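Local atomic coordinates of dextranase (Pseudarthrobacter oxydans, PDB entry 6NZS), a protein that catalyses the endohydrolysis of (1->6)-alpha-D-glucosidic linkages in dextran, cutting within the polysaccharide chain. Residues A[314-319]-A[340-345]; A[353-358]-A[369-374]; A[263-268]-A[287-292]. One frame throughout, in Å; residues are numbered along the deposited sequence.

Interaction 1. Residues A[314-319]-A[340-345]; sequences KMLQFA and HSFVVY
The ring of Phe342 reaches across to Leu316 and Phe318 where two parallel strands lie side by side as neighbouring rungs of a right-handed parallel beta-helix, the solenoid of glycoside hydrolase family 49. Leu316 to Ala319 pair in order with Phe342 to Tyr345, the short strand axes 4.8 Å apart. The ladder has four backbone hydrogen bonds: Leu316 N to Ser341 O, Val343 N to Leu316 O, Phe318 N to Val343 O and Tyr345 N to Phe318 O.

Phe342 is the main bump on the face turned into the solenoid. With CG anti to the backbone N (chi1 -179°), its ring can fill the hollow between its two neighbours: Phe342 CD2 lies 3.9 Å from Leu316 CB, and Phe342 CE2 lies 3.8 Å from Phe318 CE1. The two phenyl planes are inclined at 43°, an oblique pairing. Beside them the branched Val344 sets its CG2 against Phe318 CB. Leu327 of the strand 325-335 touches both phenylalanine side chains, and Phe268 stacks on Phe318.

The other face carries a different set of shapes. Val343 is the wedge here: CG1 touches Gln317 CG at 3.8 Å, while CG2 sits over one face of the Tyr345 ring, toward its rim. Gln317 suits the place because its aliphatic stem runs alongside Val343 and its flat amide can still turn to the tyrosine. Lys314 likewise lends its methylenes to His340, pointing the same way, while its ammonium is held by the carbonyls of His309 and Cys312. Gln317 NE2 lies in the plane of the Tyr345 ring, 3.5 Å from CD2 at its edge.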
loop_
_atom_site.group_PDB
_atom_site.type_symbol
_atom_site.label_atom_id
_atom_site.label_comp_id
_atom_site.label_asym_id
_atom_site.label_seq_id
_atom_site.Cartn_x
_atom_site.Cartn_y
_atom_site.Cartn_z
ATOM N N LYS A 314 13.987 5.330 -6.026
ATOM C CA LYS A 314 12.631 5.495 -5.533
ATOM C C LYS A 314 11.710 5.607 -6.738
ATOM O O LYS A 314 12.117 6.074 -7.803
ATOM C CB LYS A 314 12.526 6.770 -4.692
ATOM C CG LYS A 314 13.666 6.944 -3.687
ATOM C CD LYS A 314 13.589 5.911 -2.568
ATOM C CE LYS A 314 14.427 6.326 -1.352
ATOM N NZ LYS A 314 15.866 6.523 -1.714
ATOM N N MET A 315 10.467 5.144 -6.587
ATOM C CA MET A 315 9.567 5.231 -7.733
ATOM C C MET A 315 9.214 6.682 -8.051
ATOM O O MET A 315 9.147 7.066 -9.226
ATOM C CB MET A 315 8.315 4.381 -7.508
ATOM C CG MET A 315 8.597 2.869 -7.435
ATOM S SD MET A 315 9.368 2.181 -8.916
ATOM C CE MET A 315 8.053 2.418 -10.114
ATOM N N LEU A 316 9.011 7.496 -7.013
ATOM C CA LEU A 316 8.713 8.915 -7.152
ATOM C C LEU A 316 9.467 9.674 -6.072
ATOM O O LEU A 316 9.379 9.331 -4.889
ATOM C CB LEU A 316 7.211 9.172 -6.996
ATOM C CG LEU A 316 6.305 8.576 -8.072
ATOM C CD1 LEU A 316 4.854 8.706 -7.635
ATOM C CD2 LEU A 316 6.538 9.234 -9.422
ATOM N N GLN A 317 10.193 10.718 -6.477
ATOM C CA GLN A 317 10.947 11.521 -5.523
ATOM C C GLN A 317 10.848 12.988 -5.910
ATOM O O GLN A 317 10.883 13.323 -7.098
ATOM C CB GLN A 317 12.420 11.098 -5.461
ATOM C CG GLN A 317 13.284 12.042 -4.625
ATOM C CD GLN A 317 14.623 11.444 -4.268
ATOM O OE1 GLN A 317 14.812 10.230 -4.342
ATOM N NE2 GLN A 317 15.569 12.297 -3.874
ATOM N N PHE A 318 10.719 13.847 -4.902
ATOM C CA PHE A 318 10.589 15.280 -5.098
ATOM C C PHE A 318 11.529 16.020 -4.165
ATOM O O PHE A 318 11.982 15.487 -3.149
ATOM C CB PHE A 318 9.162 15.739 -4.816
ATOM C CG PHE A 318 8.169 15.212 -5.796
ATOM C CD1 PHE A 318 7.606 13.953 -5.632
ATOM C CD2 PHE A 318 7.817 15.965 -6.895
ATOM C CE1 PHE A 318 6.693 13.469 -6.555
ATOM C CE2 PHE A 318 6.913 15.492 -7.811
ATOM C CZ PHE A 318 6.348 14.244 -7.649
ATOM N N ALA A 319 11.809 17.269 -4.530
ATOM C CA ALA A 319 12.598 18.185 -3.718
ATOM C C ALA A 319 11.714 19.356 -3.327
ATOM O O ALA A 319 11.026 19.929 -4.178
ATOM C CB ALA A 319 13.812 18.687 -4.503
ATOM N N HIS A 340 11.753 1.986 -1.589
ATOM C CA HIS A 340 10.640 2.812 -1.120
ATOM C C HIS A 340 9.886 3.418 -2.298
ATOM O O HIS A 340 10.473 3.782 -3.322
ATOM C CB HIS A 340 11.127 3.974 -0.248
ATOM C CG HIS A 340 11.883 3.564 0.974
ATOM N ND1 HIS A 340 12.511 4.482 1.790
ATOM C CD2 HIS A 340 12.114 2.351 1.526
ATOM C CE1 HIS A 340 13.102 3.848 2.787
ATOM N NE2 HIS A 340 12.881 2.554 2.648
ATOM N N SER A 341 8.567 3.572 -2.118
ATOM C CA SER A 341 7.723 4.103 -3.187
ATOM C C SER A 341 7.911 5.603 -3.387
ATOM O O SER A 341 7.900 6.080 -4.527
ATOM C CB SER A 341 6.246 3.793 -2.904
ATOM O OG SER A 341 5.787 4.411 -1.697
ATOM N N PHE A 342 8.075 6.365 -2.308
ATOM C CA PHE A 342 7.833 7.799 -2.412
ATOM C C PHE A 342 8.613 8.519 -1.324
ATOM O O PHE A 342 8.575 8.106 -0.163
ATOM C CB PHE A 342 6.325 8.060 -2.235
ATOM C CG PHE A 342 5.951 9.505 -2.341
ATOM C CD1 PHE A 342 5.996 10.328 -1.226
ATOM C CD2 PHE A 342 5.574 10.044 -3.558
ATOM C CE1 PHE A 342 5.680 11.669 -1.325
ATOM C CE2 PHE A 342 5.252 11.393 -3.658
ATOM C CZ PHE A 342 5.301 12.193 -2.546
ATOM N N VAL A 343 9.285 9.617 -1.686
ATOM C CA VAL A 343 9.983 10.439 -0.702
ATOM C C VAL A 343 10.084 11.874 -1.199
ATOM O O VAL A 343 10.105 12.141 -2.404
ATOM C CB VAL A 343 11.382 9.887 -0.333
ATOM C CG1 VAL A 343 12.398 10.202 -1.428
ATOM C CG2 VAL A 343 11.856 10.443 1.012
ATOM N N VAL A 344 10.115 12.797 -0.246
ATOM C CA VAL A 344 10.383 14.203 -0.498
ATOM C C VAL A 344 11.522 14.597 0.425
ATOM O O VAL A 344 11.484 14.292 1.622
ATOM C CB VAL A 344 9.149 15.076 -0.202
ATOM C CG1 VAL A 344 9.483 16.555 -0.407
ATOM C CG2 VAL A 344 7.970 14.651 -1.062
ATOM N N TYR A 345 12.539 15.248 -0.126
ATOM C CA TYR A 345 13.618 15.806 0.671
ATOM C C TYR A 345 13.607 17.317 0.520
ATOM O O TYR A 345 13.181 17.847 -0.508
ATOM C CB TYR A 345 14.970 15.274 0.218
ATOM C CG TYR A 345 15.194 13.821 0.554
ATOM C CD1 TYR A 345 15.138 13.375 1.868
ATOM C CD2 TYR A 345 15.461 12.897 -0.440
ATOM C CE1 TYR A 345 15.341 12.039 2.176
ATOM C CE2 TYR A 345 15.668 11.564 -0.143
ATOM C CZ TYR A 345 15.606 11.144 1.164
ATOM O OH TYR A 345 15.817 9.817 1.460
#

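Interaction 2. Residues A[353-358]-A[369-374]; sequences MNVENY and DGIELY
Met353 sends its flexible thioether across the interior of the beta-helix to meet Ile371, Leu373 and Tyr374 on the facing wall. The bend at its last torsion (chi3 52°) turns CE toward the aliphatic pair, and this methyl is the tight point of the contact: Met353 CE lies 3.5 Å from Leu373 CD2, which comes in from one side, and meets Ile371 CD1 tip to tip at 3.9 Å. Phe342, on strand 342-346, packs against the same methyl. The unbranched, flexible methionine can bring its methyl to both aliphatic side chains at once.

Val355, the next residue of this strand to point inward, is more loosely engaged. Val355 CG2 reaches Leu373 CD2 at 3.7 Å, but Ile371 CD1 is met only at 4.0 Å, and Met379 helps to fill the space around all three. Glu372 turns the other way, and its carboxylate bonds to His395.

The sulfur has a polar role as well. Met353 SD lies in the plane of the Tyr374 ring, 3.7 Å from CD1, a Met-aromatic contact made at the ring edge. Met353 SD also accepts a weak hydrogen bond from Tyr374 N, long at 3.7 Å but nearly straight at 169°. Cohesion between the two walls therefore rests chiefly on buried apolar surface, and a soft sulfur gives a backbone N-H a modest partner without bringing charge into the core.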
loop_
_atom_site.group_PDB
_atom_site.type_symbol
_atom_site.label_atom_id
_atom_site.label_comp_id
_atom_site.label_asym_id
_atom_site.label_seq_id
_atom_site.Cartn_x
_atom_site.Cartn_y
_atom_site.Cartn_z
ATOM N N MET A 353 0.692 17.779 -0.225
ATOM C CA MET A 353 0.300 16.750 -1.179
ATOM C C MET A 353 -1.206 16.556 -1.191
ATOM O O MET A 353 -1.865 16.588 -0.147
ATOM C CB MET A 353 0.976 15.427 -0.820
ATOM C CG MET A 353 2.487 15.528 -0.832
ATOM S SD MET A 353 3.275 14.164 0.027
ATOM C CE MET A 353 2.470 12.774 -0.778
ATOM N N ASN A 354 -1.748 16.342 -2.385
ATOM C CA ASN A 354 -3.155 16.011 -2.580
ATOM C C ASN A 354 -3.156 14.713 -3.378
ATOM O O ASN A 354 -2.991 14.732 -4.604
ATOM C CB ASN A 354 -3.871 17.145 -3.322
ATOM C CG ASN A 354 -5.330 16.848 -3.587
ATOM O OD1 ASN A 354 -5.891 15.900 -3.053
ATOM N ND2 ASN A 354 -5.950 17.661 -4.437
ATOM N N VAL A 355 -3.336 13.591 -2.679
ATOM C CA VAL A 355 -3.193 12.257 -3.250
ATOM C C VAL A 355 -4.578 11.641 -3.375
ATOM O O VAL A 355 -5.340 11.621 -2.403
ATOM C CB VAL A 355 -2.301 11.374 -2.360
ATOM C CG1 VAL A 355 -2.085 10.016 -3.020
ATOM C CG2 VAL A 355 -0.960 12.050 -2.086
ATOM N N GLU A 356 -4.907 11.119 -4.554
ATOM C CA GLU A 356 -6.192 10.438 -4.666
ATOM C C GLU A 356 -6.169 9.408 -5.781
ATOM O O GLU A 356 -5.511 9.590 -6.810
ATOM C CB GLU A 356 -7.354 11.404 -4.875
ATOM C CG GLU A 356 -7.284 12.181 -6.129
ATOM C CD GLU A 356 -7.941 13.539 -5.965
ATOM O OE1 GLU A 356 -8.991 13.636 -5.298
ATOM O OE2 GLU A 356 -7.394 14.510 -6.489
ATOM N N ASN A 357 -6.904 8.318 -5.559
ATOM C CA ASN A 357 -7.095 7.293 -6.582
ATOM C C ASN A 357 -5.759 6.755 -7.068
ATOM O O ASN A 357 -5.536 6.568 -8.268
ATOM C CB ASN A 357 -8.009 7.779 -7.699
ATOM C CG ASN A 357 -9.404 8.037 -7.183
ATOM O OD1 ASN A 357 -9.677 9.086 -6.598
ATOM N ND2 ASN A 357 -10.275 7.043 -7.320
ATOM N N TYR A 358 -4.878 6.504 -6.100
ATOM C CA TYR A 358 -3.501 6.083 -6.286
ATOM C C TYR A 358 -3.380 4.674 -5.728
ATOM O O TYR A 358 -4.003 4.350 -4.707
ATOM C CB TYR A 358 -2.610 7.048 -5.499
ATOM C CG TYR A 358 -1.174 6.644 -5.341
ATOM C CD1 TYR A 358 -0.226 6.975 -6.303
ATOM C CD2 TYR A 358 -0.750 5.960 -4.207
ATOM C CE1 TYR A 358 1.096 6.625 -6.153
ATOM C CE2 TYR A 358 0.574 5.603 -4.052
ATOM C CZ TYR A 358 1.492 5.936 -5.029
ATOM O OH TYR A 358 2.812 5.592 -4.878
ATOM N N ASP A 369 8.098 0.445 1.137
ATOM C CA ASP A 369 7.270 1.311 1.970
ATOM C C ASP A 369 6.173 1.964 1.145
ATOM O O ASP A 369 6.397 2.377 -0.001
ATOM C CB ASP A 369 8.113 2.463 2.538
ATOM C CG ASP A 369 9.265 2.014 3.446
ATOM O OD1 ASP A 369 9.694 0.835 3.414
ATOM O OD2 ASP A 369 9.772 2.890 4.195
ATOM N N GLY A 370 4.994 2.096 1.761
ATOM C CA GLY A 370 3.923 2.914 1.230
ATOM C C GLY A 370 4.208 4.398 1.358
ATOM O O GLY A 370 5.366 4.832 1.401
ATOM N N ILE A 371 3.198 5.181 1.480
ATOM C CA ILE A 371 3.384 6.611 1.272
ATOM C C ILE A 371 3.701 7.313 2.583
ATOM O O ILE A 371 3.241 6.934 3.664
ATOM C CB ILE A 371 2.158 7.215 0.558
ATOM C CG1 ILE A 371 2.502 8.581 -0.065
ATOM C CG2 ILE A 371 0.977 7.308 1.519
ATOM C CD1 ILE A 371 1.505 9.052 -1.096
ATOM N N GLU A 372 4.498 8.371 2.469
ATOM C CA GLU A 372 4.720 9.329 3.540
ATOM C C GLU A 372 4.098 10.648 3.095
ATOM O O GLU A 372 4.543 11.248 2.107
ATOM C CB GLU A 372 6.218 9.490 3.807
ATOM C CG GLU A 372 6.555 10.444 4.961
ATOM C CD GLU A 372 8.037 10.464 5.308
ATOM O OE1 GLU A 372 8.758 9.506 4.944
ATOM O OE2 GLU A 372 8.477 11.450 5.952
ATOM N N LEU A 373 3.052 11.076 3.796
ATOM C CA LEU A 373 2.388 12.341 3.504
ATOM C C LEU A 373 3.036 13.438 4.341
ATOM O O LEU A 373 3.106 13.332 5.569
ATOM C CB LEU A 373 0.889 12.245 3.788
ATOM C CG LEU A 373 0.162 11.221 2.906
ATOM C CD1 LEU A 373 -1.172 10.871 3.524
ATOM C CD2 LEU A 373 -0.040 11.787 1.516
ATOM N N TYR A 374 3.521 14.477 3.670
ATOM C CA TYR A 374 4.224 15.555 4.347
ATOM C C TYR A 374 3.224 16.546 4.952
ATOM O O TYR A 374 2.016 16.463 4.724
ATOM C CB TYR A 374 5.284 16.153 3.412
ATOM C CG TYR A 374 6.379 15.126 3.187
ATOM C CD1 TYR A 374 6.211 14.076 2.272
ATOM C CD2 TYR A 374 7.544 15.141 3.939
ATOM C CE1 TYR A 374 7.196 13.097 2.099
ATOM C CE2 TYR A 374 8.534 14.168 3.767
ATOM C CZ TYR A 374 8.349 13.149 2.848
ATOM O OH TYR A 374 9.330 12.187 2.688
#

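Interaction 3. Residues A[263-268]-A[287-292]; sequences KGAFRF and EQYVYE
Lys263 crosses Glu287 obliquely, and its tip makes a salt bridge, NZ to Glu287 OE2 at 3.2 Å, whose hydrogen bond is weak. The lysine chain is fully extended beyond CG, which carries the ammonium out to the carbonyls of Gly27 and Glu30 as well. Glu287 sets CG between its backbone N and carbonyl carbon (chi1 67°), and from there the extended chain brings OE2 to the ammonium; OE1 is held by Ser285 and Tyr261.

Gln288 crosses the lysine at about a right angle, its OE1 3.5 Å from Lys263 CB. A glutamine suits this spot, since its amide can accept from Gly240 N and donate to Ser238 OG while its flat group lies against methylenes. An alanine in place of Lys263 would probably leave the Glu287 carboxylate without its charge partner and the carbonyls of Gly27 and Glu30 without this donor.

Tyr289 meets Gly264 edge-on, its OH 3.4 Å from Gly264 CA and bonded to the carbonyl of Tyr243. The backbone angles of Gly264 (161°, -163°) would jam any CB against the carbonyl oxygen of Lys263, so glycine is needed. Ala265 CB adds a small contact, 4.1 Å from Tyr289 CE2. Such a bend between strands 260-263 and 266-268, covered by a loop from the next coil, is a turn of the parallel beta-helix, here tied by Lys263 to what is probably the N-terminal Ig-like domain.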
loop_
_atom_site.group_PDB
_atom_site.type_symbol
_atom_site.label_atom_id
_atom_site.label_comp_id
_atom_site.label_asym_id
_atom_site.label_seq_id
_atom_site.Cartn_x
_atom_site.Cartn_y
_atom_site.Cartn_z
ATOM N N LYS A 263 7.684 1.337 -17.731
ATOM C CA LYS A 263 8.668 0.687 -16.871
ATOM C C LYS A 263 9.746 1.719 -16.562
ATOM O O LYS A 263 10.471 2.149 -17.468
ATOM C CB LYS A 263 9.258 -0.527 -17.580
ATOM C CG LYS A 263 8.204 -1.487 -18.082
ATOM C CD LYS A 263 8.813 -2.669 -18.812
ATOM C CE LYS A 263 7.708 -3.570 -19.350
ATOM N NZ LYS A 263 8.255 -4.869 -19.810
ATOM N N GLY A 264 9.821 2.151 -15.307
ATOM C CA GLY A 264 10.751 3.210 -14.938
ATOM C C GLY A 264 10.366 3.858 -13.615
ATOM O O GLY A 264 9.609 3.296 -12.828
ATOM N N ALA A 265 10.934 5.046 -13.389
ATOM C CA ALA A 265 10.771 5.800 -12.151
ATOM C C ALA A 265 11.104 7.253 -12.453
ATOM O O ALA A 265 11.769 7.555 -13.445
ATOM C CB ALA A 265 11.666 5.262 -11.033
ATOM N N PHE A 266 10.623 8.154 -11.598
ATOM C CA PHE A 266 10.757 9.584 -11.853
ATOM C C PHE A 266 11.296 10.285 -10.622
ATOM O O PHE A 266 10.818 10.059 -9.506
ATOM C CB PHE A 266 9.417 10.222 -12.231
ATOM C CG PHE A 266 8.914 9.819 -13.582
ATOM C CD1 PHE A 266 9.416 10.410 -14.728
ATOM C CD2 PHE A 266 7.939 8.841 -13.709
ATOM C CE1 PHE A 266 8.960 10.037 -15.975
ATOM C CE2 PHE A 266 7.475 8.466 -14.960
ATOM C CZ PHE A 266 7.991 9.061 -16.093
ATOM N N ARG A 267 12.271 11.161 -10.835
ATOM C CA ARG A 267 12.761 12.042 -9.790
ATOM C C ARG A 267 12.660 13.472 -10.292
ATOM O O ARG A 267 13.219 13.806 -11.346
ATOM C CB ARG A 267 14.210 11.734 -9.427
ATOM C CG ARG A 267 14.781 12.785 -8.491
ATOM C CD ARG A 267 16.105 12.362 -7.890
ATOM N NE ARG A 267 16.611 13.393 -6.993
ATOM C CZ ARG A 267 17.793 13.345 -6.396
ATOM N NH1 ARG A 267 18.592 12.307 -6.599
ATOM N NH2 ARG A 267 18.175 14.336 -5.599
ATOM N N PHE A 268 11.930 14.303 -9.554
ATOM C CA PHE A 268 11.929 15.741 -9.805
ATOM C C PHE A 268 13.081 16.289 -8.973
ATOM O O PHE A 268 12.942 16.565 -7.780
ATOM C CB PHE A 268 10.593 16.358 -9.415
ATOM C CG PHE A 268 9.460 16.027 -10.357
ATOM C CD1 PHE A 268 8.816 14.801 -10.291
ATOM C CD2 PHE A 268 9.016 16.960 -11.283
ATOM C CE1 PHE A 268 7.747 14.509 -11.141
ATOM C CE2 PHE A 268 7.952 16.679 -12.128
ATOM C CZ PHE A 268 7.321 15.448 -12.063
ATOM N N GLU A 287 9.638 -2.915 -12.383
ATOM C CA GLU A 287 9.982 -4.320 -12.594
ATOM C C GLU A 287 11.395 -4.524 -13.135
ATOM O O GLU A 287 11.985 -5.590 -12.915
ATOM C CB GLU A 287 8.965 -4.947 -13.547
ATOM C CG GLU A 287 9.026 -4.407 -14.971
ATOM C CD GLU A 287 7.787 -4.760 -15.767
ATOM O OE1 GLU A 287 6.714 -4.185 -15.480
ATOM O OE2 GLU A 287 7.874 -5.607 -16.677
ATOM N N GLN A 288 11.944 -3.549 -13.862
ATOM C CA GLN A 288 13.271 -3.722 -14.450
ATOM C C GLN A 288 14.398 -3.482 -13.458
ATOM O O GLN A 288 15.540 -3.860 -13.745
ATOM C CB GLN A 288 13.458 -2.812 -15.669
ATOM C CG GLN A 288 12.408 -3.026 -16.742
ATOM C CD GLN A 288 12.586 -2.136 -17.966
ATOM O OE1 GLN A 288 12.717 -0.923 -17.851
ATOM N NE2 GLN A 288 12.570 -2.741 -19.144
ATOM N N TYR A 289 14.116 -2.886 -12.306
ATOM C CA TYR A 289 15.153 -2.557 -11.339
ATOM C C TYR A 289 15.376 -3.718 -10.380
ATOM O O TYR A 289 14.425 -4.369 -9.941
ATOM C CB TYR A 289 14.779 -1.304 -10.543
ATOM C CG TYR A 289 14.566 -0.071 -11.396
ATOM C CD1 TYR A 289 15.611 0.476 -12.131
ATOM C CD2 TYR A 289 13.324 0.546 -11.460
ATOM C CE1 TYR A 289 15.426 1.594 -12.915
ATOM C CE2 TYR A 289 13.129 1.670 -12.231
ATOM C CZ TYR A 289 14.182 2.189 -12.958
ATOM O OH TYR A 289 13.971 3.307 -13.737
ATOM N N VAL A 290 16.648 -3.967 -10.063
ATOM C CA VAL A 290 16.998 -4.945 -9.043
ATOM C C VAL A 290 16.599 -4.415 -7.669
ATOM O O VAL A 290 16.503 -3.199 -7.448
ATOM C CB VAL A 290 18.510 -5.242 -9.119
ATOM C CG1 VAL A 290 19.326 -4.019 -8.689
ATOM C CG2 VAL A 290 18.881 -6.453 -8.281
ATOM N N TYR A 291 16.342 -5.334 -6.738
ATOM C CA TYR A 291 16.154 -4.963 -5.341
ATOM C C TYR A 291 17.300 -4.075 -4.891
ATOM O O TYR A 291 18.468 -4.390 -5.127
ATOM C CB TYR A 291 16.165 -6.228 -4.486
ATOM C CG TYR A 291 16.071 -6.012 -2.989
ATOM C CD1 TYR A 291 14.998 -5.329 -2.426
ATOM C CD2 TYR A 291 17.047 -6.518 -2.133
ATOM C CE1 TYR A 291 14.899 -5.159 -1.060
ATOM C CE2 TYR A 291 16.959 -6.353 -0.767
ATOM C CZ TYR A 291 15.883 -5.674 -0.224
ATOM O OH TYR A 291 15.798 -5.515 1.144
ATOM N N GLU A 292 16.960 -2.966 -4.232
ATOM C CA GLU A 292 17.961 -2.029 -3.716
ATOM C C GLU A 292 18.902 -1.564 -4.825
ATOM O O GLU A 292 20.116 -1.438 -4.628
ATOM C CB GLU A 292 18.730 -2.611 -2.525
ATOM C CG GLU A 292 18.014 -2.496 -1.181
ATOM C CD GLU A 292 18.829 -3.057 -0.026
ATOM O OE1 GLU A 292 19.552 -4.053 -0.238
ATOM O OE2 GLU A 292 18.751 -2.505 1.092
HETATM O O HOH W 1 10.154 -5.795 -18.626
#

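Along the chain the order is interaction 3, interaction 1, interaction 2, and the coils of the beta-helix follow the same order. Strands 266-268, 316-320 and 342-346 are consecutive members of one parallel sheet, so interactions 3 and 1 share a wall, their centres about 11 Å apart, joined by backbone bonds of Phe266 with Met315 and Phe268 with Gln317. Interaction 2, also about 11 Å from interaction 1 between centres, runs through the interior and links strand 351-361 to strand 371-372; Ser341 OG bonds to Asp369 O, and Tyr374 OH to Val344 N. Interactions 2 and 3, centres about 18 Å apart, do not touch. Together they illustrate lateral pairing, core filling and turn covering in a solenoid.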